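Probable branched-chain amino acid ABC transporter, amino acid binding protein (Thermus thermophilus, PDB 3LKB) binds valine and probably delivers branched-chain amino acids to an ABC transporter for uptake. Local coordinates at residues A297-A300 against I301-Q305; R310-N313 against E314-Y317. The protein carries 2 engineered substitutions. All blocks are in the same frame, centred on the assembly; numbering follows the deposited sequence.

Contact 1 (297-300 against 301-305) lies within helix 285-308, and contact 2 (310-313 against 314-317) forms the start of the next helix, 313-321; their centres are 9 Å apart. Contact 1 is the more buried: six of its eight touching residues are buried, against two of eight in contact 2, where Arg310 and Glu314 are exposed. The chemistry differs with position along the chain. In the C-terminal half of helix 285-308, backbone bonds are joined by a charged network whose Glu299 and Arg302 are partly exposed, whereas at the helix start threonine hydroxyls serve backbone groups. The two helices pack together where Ile301 CD1 lies 3.1 Å from Val316 CG2 and Ala304 CB 3.5 Å from Thr315 OG1.

Contact 1 (A297-A300 against I301-Q305); sequences AVEA and IRRAQ
One carboxylate serves two consecutive arginines: Glu299, a turn earlier on helix 285-308, forms salt bridges with Arg302 and Arg303. Arg302 comes side-on with two nitrogens, NE to Glu299 OE1 at 2.9 Å and NH2 to Glu299 OE2 at 2.7 Å. Both oxygens lie close to the guanidinium plane, whereas the carboxylate plane is turned 32° from it: NE meets OE1 from above that plane and NH2 reaches OE2 on its syn side. Arg302 CG is anti to the backbone N (chi1 -171°), and a bend at chi3 turns the guanidinium alongside Glu299.

Arg303 approaches differently. Its chain runs extended from CG to NE and crosses that of Glu299, with the carboxylate and guanidinium planes 76° apart. Arg303 NE is modelled 2.4 Å from Glu299 OE2, a very short separation whose exact value is doubtful at this resolution, and NH2 adds a weak bond to the same oxygen. Arg303 NH1 turns instead to the carbonyl of Asn327. Beneath the charges run i to i+4 helix bonds, such as Ala304 N to Ala300 O at 2.8 Å. Ala300 and Ile301 pack on helix 313-321, while Val298 and Ile301 meet Phe49 of strand 47-55.

With two guanidinium groups around one carboxylate, Glu299 is probably held ionised, its charge offsetting part of the positive charge of the pair.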
ATOM      1  N   ALA A 297      -8.291  13.225  18.791  1.00  9.95           N
ATOM      2  CA  ALA A 297      -7.907  12.298  19.875  1.00  9.90           C
ATOM      3  C   ALA A 297      -6.889  12.943  20.768  1.00 10.27           C
ATOM      4  O   ALA A 297      -7.071  13.002  21.965  1.00 10.93           O
ATOM      5  CB  ALA A 297      -7.351  10.998  19.316  1.00  9.65           C
ATOM      6  N   VAL A 298      -5.812  13.441  20.186  1.00  9.97           N
ATOM      7  CA  VAL A 298      -4.824  14.076  20.991  1.00 10.28           C
ATOM      8  C   VAL A 298      -5.425  15.317  21.696  1.00 11.47           C
ATOM      9  O   VAL A 298      -5.151  15.577  22.876  1.00 12.01           O
ATOM     10  CB  VAL A 298      -3.552  14.411  20.195  1.00  9.72           C
ATOM     11  CG1 VAL A 298      -2.606  15.310  21.053  1.00  7.04           C
ATOM     12  CG2 VAL A 298      -2.885  13.118  19.750  1.00  8.43           C
ATOM     13  N   GLU A 299      -6.265  16.080  21.036  1.00 11.56           N
ATOM     14  CA  GLU A 299      -6.826  17.216  21.804  1.00 12.10           C
ATOM     15  C   GLU A 299      -7.760  16.782  22.951  1.00 11.85           C
ATOM     16  O   GLU A 299      -7.814  17.426  23.972  1.00 12.89           O
ATOM     17  CB  GLU A 299      -7.463  18.260  20.875  1.00 11.57           C
ATOM     18  CG  GLU A 299      -8.309  19.376  21.568  1.00 15.44           C
ATOM     19  CD  GLU A 299      -7.482  20.434  22.289  1.00 16.56           C
ATOM     20  OE1 GLU A 299      -6.248  20.314  22.264  1.00 19.88           O
ATOM     21  OE2 GLU A 299      -8.064  21.394  22.881  1.00 19.55           O
ATOM     22  N   ALA A 300      -8.503  15.698  22.800  1.00 12.92           N
ATOM     23  CA  ALA A 300      -9.380  15.275  23.896  1.00 13.22           C
ATOM     24  C   ALA A 300      -8.572  14.694  25.067  1.00 13.68           C
ATOM     25  O   ALA A 300      -8.948  14.922  26.227  1.00 12.68           O
ATOM     26  CB  ALA A 300     -10.395  14.286  23.428  1.00 13.08           C
ATOM     27  N   ILE A 301      -7.487  13.976  24.808  1.00 13.60           N
ATOM     28  CA  ILE A 301      -6.539  13.530  25.825  1.00 14.46           C
ATOM     29  C   ILE A 301      -5.940  14.706  26.619  1.00 14.84           C
ATOM     30  O   ILE A 301      -5.799  14.644  27.802  1.00 15.70           O
ATOM     31  CB  ILE A 301      -5.375  12.613  25.247  1.00 14.44           C
ATOM     32  CG1 ILE A 301      -5.838  11.264  24.731  1.00 14.80           C
ATOM     33  CG2 ILE A 301      -4.298  12.433  26.203  1.00 11.25           C
ATOM     34  CD1 ILE A 301      -7.185  11.162  24.660  1.00 18.41           C
ATOM     35  N   ARG A 302      -5.610  15.765  25.926  1.00 14.62           N
ATOM     36  CA  ARG A 302      -5.082  16.957  26.523  1.00 16.23           C
ATOM     37  C   ARG A 302      -6.086  17.633  27.439  1.00 16.94           C
ATOM     38  O   ARG A 302      -5.761  18.010  28.506  1.00 16.99           O
ATOM     39  CB  ARG A 302      -4.547  17.945  25.471  1.00 20.00           C
ATOM     40  CG  ARG A 302      -3.812  19.090  26.042  1.00 20.00           C
ATOM     41  CD  ARG A 302      -3.573  20.207  25.115  1.00 20.00           C
ATOM     42  NE  ARG A 302      -4.787  20.835  24.748  1.00 20.00           N
ATOM     43  CZ  ARG A 302      -5.387  21.802  25.406  1.00 20.00           C
ATOM     44  NH1 ARG A 302      -4.872  22.313  26.484  1.00 20.00           N
ATOM     45  NH2 ARG A 302      -6.505  22.241  24.955  1.00 20.00           N
ATOM     46  N   ARG A 303      -7.307  17.755  26.982  1.00 16.41           N
ATOM     47  CA  ARG A 303      -8.369  18.280  27.785  1.00 16.71           C
ATOM     48  C   ARG A 303      -8.695  17.402  28.964  1.00 17.79           C
ATOM     49  O   ARG A 303      -8.875  17.865  30.034  1.00 17.48           O
ATOM     50  CB  ARG A 303      -9.579  18.607  26.954  1.00 15.77           C
ATOM     51  CG  ARG A 303      -9.440  19.843  26.181  1.00 14.86           C
ATOM     52  CD  ARG A 303     -10.251  19.779  25.013  1.00 13.64           C
ATOM     53  NE  ARG A 303     -10.121  20.869  24.098  1.00 15.17           N
ATOM     54  CZ  ARG A 303     -11.139  21.524  23.618  1.00 11.56           C
ATOM     55  NH1 ARG A 303     -12.297  21.228  24.066  1.00 11.25           N
ATOM     56  NH2 ARG A 303     -10.979  22.451  22.741  1.00  6.19           N
ATOM     57  N   ALA A 304      -8.712  16.116  28.759  1.00 18.85           N
ATOM     58  CA  ALA A 304      -8.797  15.212  29.889  1.00 20.88           C
ATOM     59  C   ALA A 304      -7.682  15.473  30.944  1.00 22.02           C
ATOM     60  O   ALA A 304      -7.945  15.387  32.153  1.00 21.52           O
ATOM     61  CB  ALA A 304      -8.814  13.710  29.418  1.00 20.58           C
ATOM     62  N   GLN A 305      -6.458  15.798  30.514  1.00 23.20           N
ATOM     63  CA  GLN A 305      -5.388  15.937  31.504  1.00 25.01           C
ATOM     64  C   GLN A 305      -5.522  17.201  32.283  1.00 25.85           C
ATOM     65  O   GLN A 305      -5.260  17.227  33.484  1.00 25.54           O
ATOM     66  CB  GLN A 305      -4.014  15.928  30.874  1.00 25.17           C
ATOM     67  CG  GLN A 305      -3.370  14.599  31.000  1.00 29.50           C
ATOM     68  CD  GLN A 305      -2.400  14.474  32.160  1.00 31.02           C
ATOM     69  OE1 GLN A 305      -2.551  13.585  33.013  1.00 35.12           O
ATOM     70  NE2 GLN A 305      -1.375  15.315  32.165  1.00 27.46           N
TER

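Contact 2 (R310-N313 against E314-Y317); sequences RITN and ETVY
From Arg310 to Thr312 the backbone is extended, and at Asn313 it turns into helix 313-321. The first helical bonds follow at once: Val316 N donates to Thr312 O at 2.8 Å, and Tyr317 N to Asn313 O at 3.0 Å, the latter from above the carbonyl plane.

Thr312 occupies the N-cap. Its OG1 accepts from Glu314 N at 2.8 Å, the less straight of two bonds, and Thr315 OG1 in return accepts from Thr312 N at 2.9 Å with an N-H...O angle of 167°. These reciprocal side-chain-to-backbone bonds make a capping box, here at the start of the helix that follows 285-308. Thr315 reaches its partner because OG1 sits between the backbone N and carbonyl carbon (chi1 59°), which also brings it 3.1 Å from Arg310 O. An alanine replacing Thr312 would remove the hydroxyl, and Glu314 N would probably lose its capping acceptor, leaving the box with one of its two bonds.

Thr315 CG2 lies 3.6 Å from Arg310 CG and 3.6 Å from Arg310 NH1, so the aliphatic stem and one end of the guanidinium both rest against this methyl. The side chains of Asn313 and Glu314 lie side by side, pointing the same way, with amide and carboxylate planes 75° apart; Asn313 ND2 donates outside the segments to Arg98 O. The ring of Tyr317 meets that of Tyr118, outside the two segments.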
ATOM      1  N   ARG A 310      -6.246  12.766  34.915  1.00 25.25           N
ATOM      2  CA  ARG A 310      -6.260  11.325  34.694  1.00 24.24           C
ATOM      3  C   ARG A 310      -6.789  11.112  33.284  1.00 22.09           C
ATOM      4  O   ARG A 310      -7.602  11.897  32.800  1.00 21.53           O
ATOM      5  CB  ARG A 310      -7.123  10.568  35.727  1.00 25.29           C
ATOM      6  CG  ARG A 310      -8.619  10.662  35.511  1.00 30.13           C
ATOM      7  CD  ARG A 310      -9.444   9.678  36.389  1.00 38.12           C
ATOM      8  NE  ARG A 310     -10.078  10.359  37.530  1.00 44.01           N
ATOM      9  CZ  ARG A 310     -11.359  10.771  37.594  1.00 47.79           C
ATOM     10  NH1 ARG A 310     -12.216  10.570  36.588  1.00 47.45           N
ATOM     11  NH2 ARG A 310     -11.806  11.383  38.698  1.00 48.82           N
ATOM     12  N   ILE A 311      -6.307  10.073  32.619  1.00 19.32           N
ATOM     13  CA  ILE A 311      -6.646   9.841  31.247  1.00 16.98           C
ATOM     14  C   ILE A 311      -7.281   8.470  31.131  1.00 17.20           C
ATOM     15  O   ILE A 311      -6.589   7.432  31.211  1.00 17.80           O
ATOM     16  CB  ILE A 311      -5.415  10.019  30.312  1.00 16.40           C
ATOM     17  CG1 ILE A 311      -5.120  11.522  30.108  1.00 14.83           C
ATOM     18  CG2 ILE A 311      -5.641   9.380  28.963  1.00 12.63           C
ATOM     19  CD1 ILE A 311      -3.678  11.806  29.818  1.00  9.62           C
ATOM     20  N   THR A 312      -8.594   8.481  30.918  1.00 16.74           N
ATOM     21  CA  THR A 312      -9.390   7.268  30.752  1.00 17.59           C
ATOM     22  C   THR A 312     -10.475   7.433  29.661  1.00 16.22           C
ATOM     23  O   THR A 312     -10.738   8.552  29.176  1.00 15.18           O
ATOM     24  CB  THR A 312     -10.036   6.795  32.085  1.00 17.86           C
ATOM     25  OG1 THR A 312     -11.417   6.530  31.851  1.00 23.34           O
ATOM     26  CG2 THR A 312     -10.080   7.872  33.053  1.00 20.88           C
ATOM     27  N   ASN A 313     -11.079   6.313  29.271  1.00 14.98           N
ATOM     28  CA  ASN A 313     -12.202   6.352  28.351  1.00 15.18           C
ATOM     29  C   ASN A 313     -13.292   7.313  28.832  1.00 15.07           C
ATOM     30  O   ASN A 313     -13.982   7.962  28.015  1.00 15.10           O
ATOM     31  CB  ASN A 313     -12.783   4.957  28.081  1.00 14.48           C
ATOM     32  CG  ASN A 313     -13.210   4.217  29.376  1.00 15.52           C
ATOM     33  OD1 ASN A 313     -12.640   4.421  30.440  1.00 18.63           O
ATOM     34  ND2 ASN A 313     -14.209   3.371  29.269  1.00 12.31           N
ATOM     35  N   GLU A 314     -13.459   7.389  30.144  1.00 15.40           N
ATOM     36  CA  GLU A 314     -14.468   8.287  30.706  1.00 17.03           C
ATOM     37  C   GLU A 314     -14.068   9.751  30.634  1.00 15.45           C
ATOM     38  O   GLU A 314     -14.860  10.583  30.214  1.00 15.48           O
ATOM     39  CB  GLU A 314     -14.847   7.879  32.128  1.00 17.90           C
ATOM     40  CG  GLU A 314     -15.622   6.543  32.163  1.00 24.41           C
ATOM     41  CD  GLU A 314     -15.526   5.834  33.529  1.00 34.35           C
ATOM     42  OE1 GLU A 314     -15.935   6.418  34.567  1.00 35.87           O
ATOM     43  OE2 GLU A 314     -15.024   4.685  33.558  1.00 39.32           O
ATOM     44  N   THR A 315     -12.840  10.071  30.996  1.00 14.49           N
ATOM     45  CA  THR A 315     -12.443  11.466  30.993  1.00 14.71           C
ATOM     46  C   THR A 315     -12.325  11.984  29.581  1.00 14.16           C
ATOM     47  O   THR A 315     -12.698  13.155  29.328  1.00 13.91           O
ATOM     48  CB  THR A 315     -11.158  11.745  31.766  1.00 14.69           C
ATOM     49  OG1 THR A 315     -10.074  10.991  31.203  1.00 15.76           O
ATOM     50  CG2 THR A 315     -11.343  11.313  33.208  1.00 16.69           C
ATOM     51  N   VAL A 316     -11.823  11.128  28.684  1.00 12.29           N
ATOM     52  CA  VAL A 316     -11.711  11.470  27.266  1.00 12.82           C
ATOM     53  C   VAL A 316     -13.087  11.682  26.653  1.00 13.04           C
ATOM     54  O   VAL A 316     -13.282  12.632  25.883  1.00 12.61           O
ATOM     55  CB  VAL A 316     -10.987  10.384  26.473  1.00 12.97           C
ATOM     56  CG1 VAL A 316     -11.325  10.468  24.998  1.00 13.50           C
ATOM     57  CG2 VAL A 316      -9.514  10.500  26.670  1.00 12.15           C
ATOM     58  N   TYR A 317     -14.041  10.816  27.029  1.00 13.37           N
ATOM     59  CA  TYR A 317     -15.436  11.008  26.655  1.00 14.27           C
ATOM     60  C   TYR A 317     -15.927  12.431  27.038  1.00 14.60           C
ATOM     61  O   TYR A 317     -16.488  13.153  26.184  1.00 14.37           O
ATOM     62  CB  TYR A 317     -16.343   9.873  27.182  1.00 14.48           C
ATOM     63  CG  TYR A 317     -17.838  10.124  26.943  1.00 15.25           C
ATOM     64  CD1 TYR A 317     -18.430   9.824  25.713  1.00 17.61           C
ATOM     65  CD2 TYR A 317     -18.645  10.667  27.930  1.00 14.54           C
ATOM     66  CE1 TYR A 317     -19.794  10.065  25.466  1.00 15.76           C
ATOM     67  CE2 TYR A 317     -20.016  10.921  27.697  1.00 15.80           C
ATOM     68  CZ  TYR A 317     -20.566  10.629  26.451  1.00 18.26           C
ATOM     69  OH  TYR A 317     -21.895  10.867  26.170  1.00 19.61           O
TER